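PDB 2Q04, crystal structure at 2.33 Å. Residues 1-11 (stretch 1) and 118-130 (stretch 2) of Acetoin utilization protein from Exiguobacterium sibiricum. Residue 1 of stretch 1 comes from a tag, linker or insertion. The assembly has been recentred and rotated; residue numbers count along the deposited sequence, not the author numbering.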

ATOM      1  N   GLY A   1      -5.968  11.692  -8.668  1.00 81.74           N
ATOM      2  CA  GLY A   1      -5.829  11.559 -10.148  1.00 81.56           C
ATOM      3  C   GLY A   1      -5.391  12.851 -10.822  1.00 81.62           C
ATOM      4  O   GLY A   1      -4.416  12.863 -11.591  1.00 82.55           O
HETATM    5  N   MSE A   2      -6.087  13.953 -10.506  1.00 80.46           N
HETATM    6  CA  MSE A   2      -5.839  15.258 -11.164  1.00 79.10           C
HETATM    7  C   MSE A   2      -4.442  15.832 -10.860  1.00 77.64           C
HETATM    8  O   MSE A   2      -3.986  16.751 -11.539  1.00 77.75           O
HETATM    9  CB  MSE A   2      -6.911  16.270 -10.744  1.00 78.76           C
ATOM     10  N   PHE A   3      -3.772  15.279  -9.850  1.00 76.07           N
ATOM     11  CA  PHE A   3      -2.458  15.778  -9.424  1.00 74.57           C
ATOM     12  C   PHE A   3      -1.294  15.222 -10.243  1.00 72.19           C
ATOM     13  O   PHE A   3      -1.427  14.213 -10.937  1.00 70.80           O
ATOM     14  CB  PHE A   3      -2.231  15.479  -7.934  1.00 75.43           C
ATOM     15  CG  PHE A   3      -2.671  16.578  -7.033  1.00 76.38           C
ATOM     16  CD1 PHE A   3      -1.963  17.792  -7.000  1.00 77.43           C
ATOM     17  CD2 PHE A   3      -3.792  16.432  -6.227  1.00 74.03           C
ATOM     18  CE1 PHE A   3      -2.370  18.821  -6.186  1.00 79.16           C
ATOM     19  CE2 PHE A   3      -4.203  17.454  -5.405  1.00 76.57           C
ATOM     20  CZ  PHE A   3      -3.491  18.660  -5.379  1.00 79.06           C
ATOM     21  N   GLU A   4      -0.148  15.905 -10.148  1.00 70.58           N
ATOM     22  CA  GLU A   4       1.076  15.494 -10.842  1.00 69.15           C
ATOM     23  C   GLU A   4       1.870  14.580  -9.945  1.00 67.57           C
ATOM     24  O   GLU A   4       1.813  14.696  -8.717  1.00 68.38           O
ATOM     25  CB  GLU A   4       1.930  16.717 -11.212  1.00 69.45           C
ATOM     26  CG  GLU A   4       1.339  17.589 -12.323  1.00 70.31           C
ATOM     27  CD  GLU A   4       0.021  18.228 -11.929  1.00 70.92           C
ATOM     28  OE1 GLU A   4      -0.219  18.398 -10.712  1.00 69.69           O
ATOM     29  OE2 GLU A   4      -0.778  18.560 -12.836  1.00 71.54           O
ATOM     30  N   LYS A   5       2.628  13.679 -10.551  1.00 65.10           N
ATOM     31  CA  LYS A   5       3.380  12.689  -9.795  1.00 62.77           C
ATOM     32  C   LYS A   5       4.857  13.077  -9.706  1.00 61.35           C
ATOM     33  O   LYS A   5       5.555  13.163 -10.727  1.00 61.39           O
ATOM     34  CB  LYS A   5       3.221  11.305 -10.436  1.00 62.78           C
ATOM     35  CG  LYS A   5       1.782  10.738 -10.340  1.00 61.27           C
ATOM     36  CD  LYS A   5       1.614   9.489 -11.183  1.00 61.82           C
ATOM     37  CE  LYS A   5       0.155   9.189 -11.437  1.00 61.93           C
ATOM     38  NZ  LYS A   5      -0.028   8.076 -12.426  1.00 61.50           N
ATOM     39  N   GLN A   6       5.312  13.357  -8.486  1.00 59.08           N
ATOM     40  CA  GLN A   6       6.704  13.726  -8.244  1.00 56.95           C
ATOM     41  C   GLN A   6       7.551  12.469  -8.007  1.00 56.35           C
ATOM     42  O   GLN A   6       7.329  11.723  -7.044  1.00 54.85           O
ATOM     43  CB  GLN A   6       6.802  14.660  -7.028  1.00 56.82           C
ATOM     44  CG  GLN A   6       8.171  15.327  -6.848  1.00 55.60           C
ATOM     45  CD  GLN A   6       8.328  15.967  -5.484  1.00 55.99           C
ATOM     46  OE1 GLN A   6       8.270  15.291  -4.457  1.00 58.08           O
ATOM     47  NE2 GLN A   6       8.544  17.268  -5.467  1.00 55.39           N
ATOM     48  N   PHE A   7       8.517  12.244  -8.891  1.00 56.96           N
ATOM     49  CA  PHE A   7       9.446  11.135  -8.746  1.00 56.86           C
ATOM     50  C   PHE A   7      10.433  11.431  -7.630  1.00 56.34           C
ATOM     51  O   PHE A   7      11.044  12.488  -7.601  1.00 55.35           O
ATOM     52  CB  PHE A   7      10.212  10.899 -10.057  1.00 56.40           C
ATOM     53  CG  PHE A   7      11.229   9.790  -9.973  1.00 56.75           C
ATOM     54  CD1 PHE A   7      10.871   8.474 -10.250  1.00 57.12           C
ATOM     55  CD2 PHE A   7      12.533  10.054  -9.587  1.00 55.23           C
ATOM     56  CE1 PHE A   7      11.805   7.450 -10.161  1.00 56.05           C
ATOM     57  CE2 PHE A   7      13.466   9.027  -9.485  1.00 55.15           C
ATOM     58  CZ  PHE A   7      13.100   7.731  -9.779  1.00 55.05           C
ATOM     59  N   ASN A   8      10.577  10.490  -6.712  1.00 56.81           N
ATOM     60  CA  ASN A   8      11.542  10.620  -5.633  1.00 57.11           C
ATOM     61  C   ASN A   8      12.404   9.392  -5.547  1.00 56.26           C
ATOM     62  O   ASN A   8      12.023   8.337  -6.019  1.00 56.74           O
ATOM     63  CB  ASN A   8      10.827  10.869  -4.311  1.00 57.43           C
ATOM     64  CG  ASN A   8      10.231  12.254  -4.234  1.00 58.32           C
ATOM     65  OD1 ASN A   8      10.951  13.248  -4.061  1.00 57.96           O
ATOM     66  ND2 ASN A   8       8.911  12.341  -4.389  1.00 53.68           N
ATOM     67  N   HIS A   9      13.586   9.542  -4.961  1.00 55.92           N
ATOM     68  CA  HIS A   9      14.552   8.461  -4.907  1.00 55.29           C
ATOM     69  C   HIS A   9      15.432   8.549  -3.675  1.00 54.95           C
ATOM     70  O   HIS A   9      15.910   9.615  -3.323  1.00 54.53           O
ATOM     71  CB  HIS A   9      15.443   8.493  -6.155  1.00 55.19           C
ATOM     72  CG  HIS A   9      16.668   7.641  -6.040  1.00 54.66           C
ATOM     73  ND1 HIS A   9      17.814   8.071  -5.409  1.00 52.55           N
ATOM     74  CD2 HIS A   9      16.913   6.371  -6.438  1.00 54.71           C
ATOM     75  CE1 HIS A   9      18.708   7.101  -5.419  1.00 53.79           C
ATOM     76  NE2 HIS A   9      18.188   6.062  -6.044  1.00 52.93           N
ATOM     77  N   ARG A  10      15.658   7.407  -3.039  1.00 55.04           N
ATOM     78  CA  ARG A  10      16.654   7.286  -1.977  1.00 55.22           C
ATOM     79  C   ARG A  10      17.341   5.924  -2.113  1.00 55.41           C
ATOM     80  O   ARG A  10      16.729   4.953  -2.573  1.00 55.63           O
ATOM     81  CB  ARG A  10      16.000   7.396  -0.593  1.00 55.39           C
ATOM     82  CG  ARG A  10      15.318   8.741  -0.301  1.00 56.09           C
ATOM     83  CD  ARG A  10      16.311   9.850  -0.103  1.00 56.93           C
ATOM     84  NE  ARG A  10      15.674  11.065   0.425  1.00 58.23           N
ATOM     85  CZ  ARG A  10      15.024  11.974  -0.319  1.00 57.54           C
ATOM     86  NH1 ARG A  10      14.898  11.812  -1.632  1.00 57.93           N
ATOM     87  NH2 ARG A  10      14.489  13.048   0.260  1.00 58.39           N
ATOM     88  N   THR A  11      18.618   5.869  -1.761  1.00 55.06           N
ATOM     89  CA  THR A  11      19.345   4.614  -1.740  1.00 54.67           C
ATOM     90  C   THR A  11      19.378   4.074  -0.323  1.00 54.97           C
ATOM     91  O   THR A  11      19.837   4.740   0.588  1.00 55.69           O
ATOM     92  CB  THR A  11      20.774   4.787  -2.242  1.00 55.06           C
ATOM     93  OG1 THR A  11      20.752   5.186  -3.618  1.00 53.88           O
ATOM     94  CG2 THR A  11      21.561   3.475  -2.106  1.00 53.87           C
TER
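Stretch 2 118-130: EVSMLDPAMEHYL

When an N-terminal segment packs against a segment far away in sequence, it can alternate residues that face the partner with residues that do not, while a few polar groups fix the register. The first eleven residues of this acetoin utilization protein illustrate the principle: the CA-to-CB bonds of Gln6, Asn8 and Arg10 point toward stretch 2, while those of Lys5, Phe7 and His9 point away. They run as an extended loop that becomes a strand at Asn8, and they lie antiparallel in register to residues 118-130: Phe3 is nearest Ala125, Gln6 nearest Asp123 and Asn8 nearest Val119, with CA separations of 6.7, 5.6 and 6.2 Å. Stretch 2 enters as the last part of a helix containing Val119, passes through Leu122 and Asp123, and turns into a 3-10 segment from Pro124 to His128. Together the two stretches bury 628 Å².

Phe3 covers the most surface. Its CA-to-CB bond points toward stretch 2, and its ring lies across one side of the 3-10 segment. Phe3 CG is 4.2 Å from Ala125 CB, while Phe3 CZ reaches 3.7 Å from His128 CG, over one face of the imidazole. The two rings meet obliquely, their planes at 36°. Tyr129 completes the site, its OH lying near the plane of the Phe3 ring, 3.9 Å from Phe3 CD2. Tyr129 OH also accepts a hydrogen bond of 2.7 Å from Gly1 N, a terminus that belongs to the expression tag.

Leu122 forms the second center. Leu122 CB lies 3.6 Å from Asn8 CG, and Leu122 CD1 sits over one face of the Arg10 guanidinium, 3.5 Å from Arg10 NH2. An apolar methyl can pack on this flat group while the nitrogens bond in its plane; here Arg10 NH1 donates to His9 O at 3.0 Å. Val119 extends the patch, with its CG1 3.7 Å from Asn8 O and its CG2 4.1 Å from Arg10 CG.

Asn8 supplies the polar counterpart. Asn8 ND2 donates to Gln6 OE1 at 3.0 Å, linking two side chains that both start toward stretch 2, and also to water 1 O at 2.9 Å. Water 1 O also lies 2.7 Å from Val119 O, placed to donate to it, and so links the stretches.

Between the two apolar patches, Asp123 acts as a clamp. Asp123 OD2 accepts a nearly straight hydrogen bond from Gln6 N, 2.8 Å long at 168°, while Asp123 OD1 accepts one from Ala125 N at 3.0 Å. One carboxylate thus holds the extended backbone of stretch 1 and the start of the 3-10 turn at once.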

ATOM      1  N   GLU A 118       8.216   5.868   3.071  1.00 59.51           N
ATOM      2  CA  GLU A 118       8.818   7.212   3.176  1.00 59.98           C
ATOM      3  C   GLU A 118       8.885   7.898   1.814  1.00 59.30           C
ATOM      4  O   GLU A 118       8.452   9.031   1.660  1.00 60.04           O
ATOM      5  CB  GLU A 118      10.234   7.136   3.764  1.00 60.12           C
ATOM      6  CG  GLU A 118      10.295   7.000   5.278  1.00 61.90           C
ATOM      7  CD  GLU A 118      11.741   6.983   5.810  1.00 62.78           C
ATOM      8  OE1 GLU A 118      12.611   7.688   5.226  1.00 64.71           O
ATOM      9  OE2 GLU A 118      12.000   6.275   6.812  1.00 69.96           O
ATOM     10  N   VAL A 119       9.469   7.207   0.843  1.00 58.52           N
ATOM     11  CA  VAL A 119       9.639   7.751  -0.496  1.00 57.97           C
ATOM     12  C   VAL A 119       8.283   8.010  -1.160  1.00 57.94           C
ATOM     13  O   VAL A 119       8.137   8.942  -1.956  1.00 57.58           O
ATOM     14  CB  VAL A 119      10.485   6.795  -1.380  1.00 57.98           C
ATOM     15  CG1 VAL A 119      10.541   7.296  -2.827  1.00 57.10           C
ATOM     16  CG2 VAL A 119      11.883   6.656  -0.811  1.00 58.87           C
ATOM     17  N   SER A 120       7.292   7.197  -0.809  1.00 58.03           N
ATOM     18  CA  SER A 120       5.939   7.379  -1.317  1.00 58.03           C
ATOM     19  C   SER A 120       5.316   8.698  -0.825  1.00 58.39           C
ATOM     20  O   SER A 120       4.601   9.361  -1.572  1.00 59.66           O
ATOM     21  CB  SER A 120       5.049   6.195  -0.913  1.00 58.02           C
ATOM     22  OG  SER A 120       5.423   5.009  -1.602  1.00 58.16           O
HETATM   23  N   MSE A 121       5.619   9.083   0.422  1.00 57.58           N
HETATM   24  CA  MSE A 121       5.021  10.289   1.032  1.00 57.05           C
HETATM   25  C   MSE A 121       5.848  11.558   0.798  1.00 56.31           C
HETATM   26  O   MSE A 121       5.445  12.642   1.211  1.00 55.03           O
HETATM   27  CB  MSE A 121       4.819  10.085   2.542  1.00 56.74           C
HETATM   28  CG  MSE A 121       3.938   8.905   2.893  1.00 56.68           C
HETATM   29 SE   MSE A 121       2.236   8.950   1.979  0.75 50.55          SE
HETATM   30  CE  MSE A 121       1.697   7.191   2.302  1.00 56.44           C
ATOM     31  N   LEU A 122       6.996  11.421   0.128  1.00 56.84           N
ATOM     32  CA  LEU A 122       7.846  12.585  -0.191  1.00 56.31           C
ATOM     33  C   LEU A 122       7.139  13.558  -1.132  1.00 56.38           C
ATOM     34  O   LEU A 122       7.460  14.759  -1.156  1.00 56.61           O
ATOM     35  CB  LEU A 122       9.171  12.139  -0.813  1.00 56.16           C
ATOM     36  CG  LEU A 122      10.259  11.689   0.155  1.00 57.09           C
ATOM     37  CD1 LEU A 122      11.542  11.330  -0.616  1.00 58.47           C
ATOM     38  CD2 LEU A 122      10.542  12.771   1.184  1.00 55.60           C
ATOM     39  N   ASP A 123       6.219  13.033  -1.942  1.00 56.34           N
ATOM     40  CA  ASP A 123       5.427  13.859  -2.844  1.00 56.40           C
ATOM     41  C   ASP A 123       4.384  14.652  -2.037  1.00 56.54           C
ATOM     42  O   ASP A 123       3.497  14.055  -1.402  1.00 57.61           O
ATOM     43  CB  ASP A 123       4.727  12.980  -3.890  1.00 55.78           C
ATOM     44  CG  ASP A 123       4.112  13.795  -5.031  1.00 57.02           C
ATOM     45  OD1 ASP A 123       3.902  15.007  -4.861  1.00 57.39           O
ATOM     46  OD2 ASP A 123       3.846  13.213  -6.099  1.00 57.05           O
ATOM     47  N   PRO A 124       4.481  16.005  -2.063  1.00 55.96           N
ATOM     48  CA  PRO A 124       3.521  16.840  -1.329  1.00 55.69           C
ATOM     49  C   PRO A 124       2.060  16.589  -1.732  1.00 55.17           C
ATOM     50  O   PRO A 124       1.150  17.005  -1.023  1.00 54.80           O
ATOM     51  CB  PRO A 124       3.932  18.268  -1.704  1.00 55.44           C
ATOM     52  CG  PRO A 124       5.332  18.160  -2.192  1.00 55.82           C
ATOM     53  CD  PRO A 124       5.482  16.819  -2.787  1.00 55.87           C
ATOM     54  N   ALA A 125       1.857  15.942  -2.887  1.00 55.17           N
ATOM     55  CA  ALA A 125       0.503  15.628  -3.393  1.00 54.69           C
ATOM     56  C   ALA A 125      -0.213  14.643  -2.509  1.00 53.90           C
ATOM     57  O   ALA A 125      -1.437  14.650  -2.439  1.00 53.51           O
ATOM     58  CB  ALA A 125       0.582  15.081  -4.814  1.00 54.98           C
HETATM   59  N   MSE A 126       0.553  13.798  -1.814  1.00 54.30           N
HETATM   60  CA  MSE A 126      -0.031  12.754  -0.938  1.00 54.14           C
HETATM   61  C   MSE A 126      -0.777  13.354   0.258  1.00 54.90           C
HETATM   62  O   MSE A 126      -1.615  12.676   0.881  1.00 55.37           O
HETATM   63  CB  MSE A 126       1.065  11.798  -0.435  1.00 53.69           C
HETATM   64  CG  MSE A 126       1.831  11.125  -1.536  1.00 51.70           C
HETATM   65 SE   MSE A 126       0.680  10.142  -2.698  0.75 48.07          SE
HETATM   66  CE  MSE A 126       0.951   8.371  -2.019  1.00 54.08           C
ATOM     67  N   GLU A 127      -0.479  14.622   0.578  1.00 54.41           N
ATOM     68  CA  GLU A 127      -1.133  15.305   1.695  1.00 55.28           C
ATOM     69  C   GLU A 127      -2.556  15.712   1.357  1.00 55.00           C
ATOM     70  O   GLU A 127      -3.322  16.086   2.243  1.00 55.35           O
ATOM     71  CB  GLU A 127      -0.329  16.536   2.120  1.00 55.29           C
ATOM     72  CG  GLU A 127       1.056  16.210   2.703  1.00 58.53           C
ATOM     73  CD  GLU A 127       0.990  15.457   4.063  1.00 61.81           C
ATOM     74  OE1 GLU A 127      -0.131  15.211   4.573  1.00 61.30           O
ATOM     75  OE2 GLU A 127       2.067  15.132   4.613  1.00 62.49           O
ATOM     76  N   HIS A 128      -2.915  15.630   0.076  1.00 54.43           N
ATOM     77  CA  HIS A 128      -4.256  15.993  -0.370  1.00 54.59           C
ATOM     78  C   HIS A 128      -5.207  14.791  -0.376  1.00 54.26           C
ATOM     79  O   HIS A 128      -6.402  14.936  -0.645  1.00 52.82           O
ATOM     80  CB  HIS A 128      -4.196  16.614  -1.758  1.00 54.09           C
ATOM     81  CG  HIS A 128      -3.447  17.907  -1.803  1.00 55.36           C
ATOM     82  ND1 HIS A 128      -4.067  19.132  -1.680  1.00 55.22           N
ATOM     83  CD2 HIS A 128      -2.123  18.166  -1.933  1.00 54.56           C
ATOM     84  CE1 HIS A 128      -3.160  20.090  -1.748  1.00 55.10           C
ATOM     85  NE2 HIS A 128      -1.973  19.530  -1.900  1.00 55.35           N
ATOM     86  N   TYR A 129      -4.675  13.611  -0.061  1.00 55.20           N
ATOM     87  CA  TYR A 129      -5.473  12.386  -0.072  1.00 55.17           C
ATOM     88  C   TYR A 129      -5.652  11.810   1.304  1.00 55.22           C
ATOM     89  O   TYR A 129      -4.809  11.986   2.182  1.00 54.80           O
ATOM     90  CB  TYR A 129      -4.819  11.327  -0.961  1.00 55.27           C
ATOM     91  CG  TYR A 129      -4.815  11.671  -2.420  1.00 55.80           C
ATOM     92  CD1 TYR A 129      -5.902  11.362  -3.230  1.00 57.36           C
ATOM     93  CD2 TYR A 129      -3.723  12.284  -2.999  1.00 56.26           C
ATOM     94  CE1 TYR A 129      -5.897  11.667  -4.579  1.00 56.88           C
ATOM     95  CE2 TYR A 129      -3.706  12.600  -4.342  1.00 57.50           C
ATOM     96  CZ  TYR A 129      -4.793  12.295  -5.130  1.00 57.01           C
ATOM     97  OH  TYR A 129      -4.773  12.617  -6.477  1.00 56.20           O
ATOM     98  N   LEU A 130      -6.796  11.171   1.506  1.00 56.51           N
ATOM     99  CA  LEU A 130      -6.987  10.276   2.609  1.00 57.12           C
ATOM    100  C   LEU A 130      -6.622   8.874   2.075  1.00 57.95           C
ATOM    101  O   LEU A 130      -7.316   8.326   1.194  1.00 58.04           O
ATOM    102  CB  LEU A 130      -8.455  10.323   3.103  1.00 57.22           C
ATOM    103  CG  LEU A 130      -8.763   9.560   4.406  1.00 56.36           C
ATOM    104  CD1 LEU A 130     -10.076  10.056   5.058  1.00 55.67           C
ATOM    105  CD2 LEU A 130      -8.815   8.053   4.157  1.00 57.04           C
TER
HETATM  106  O   HOH W   1       7.417   9.810  -4.393  1.00 46.12           O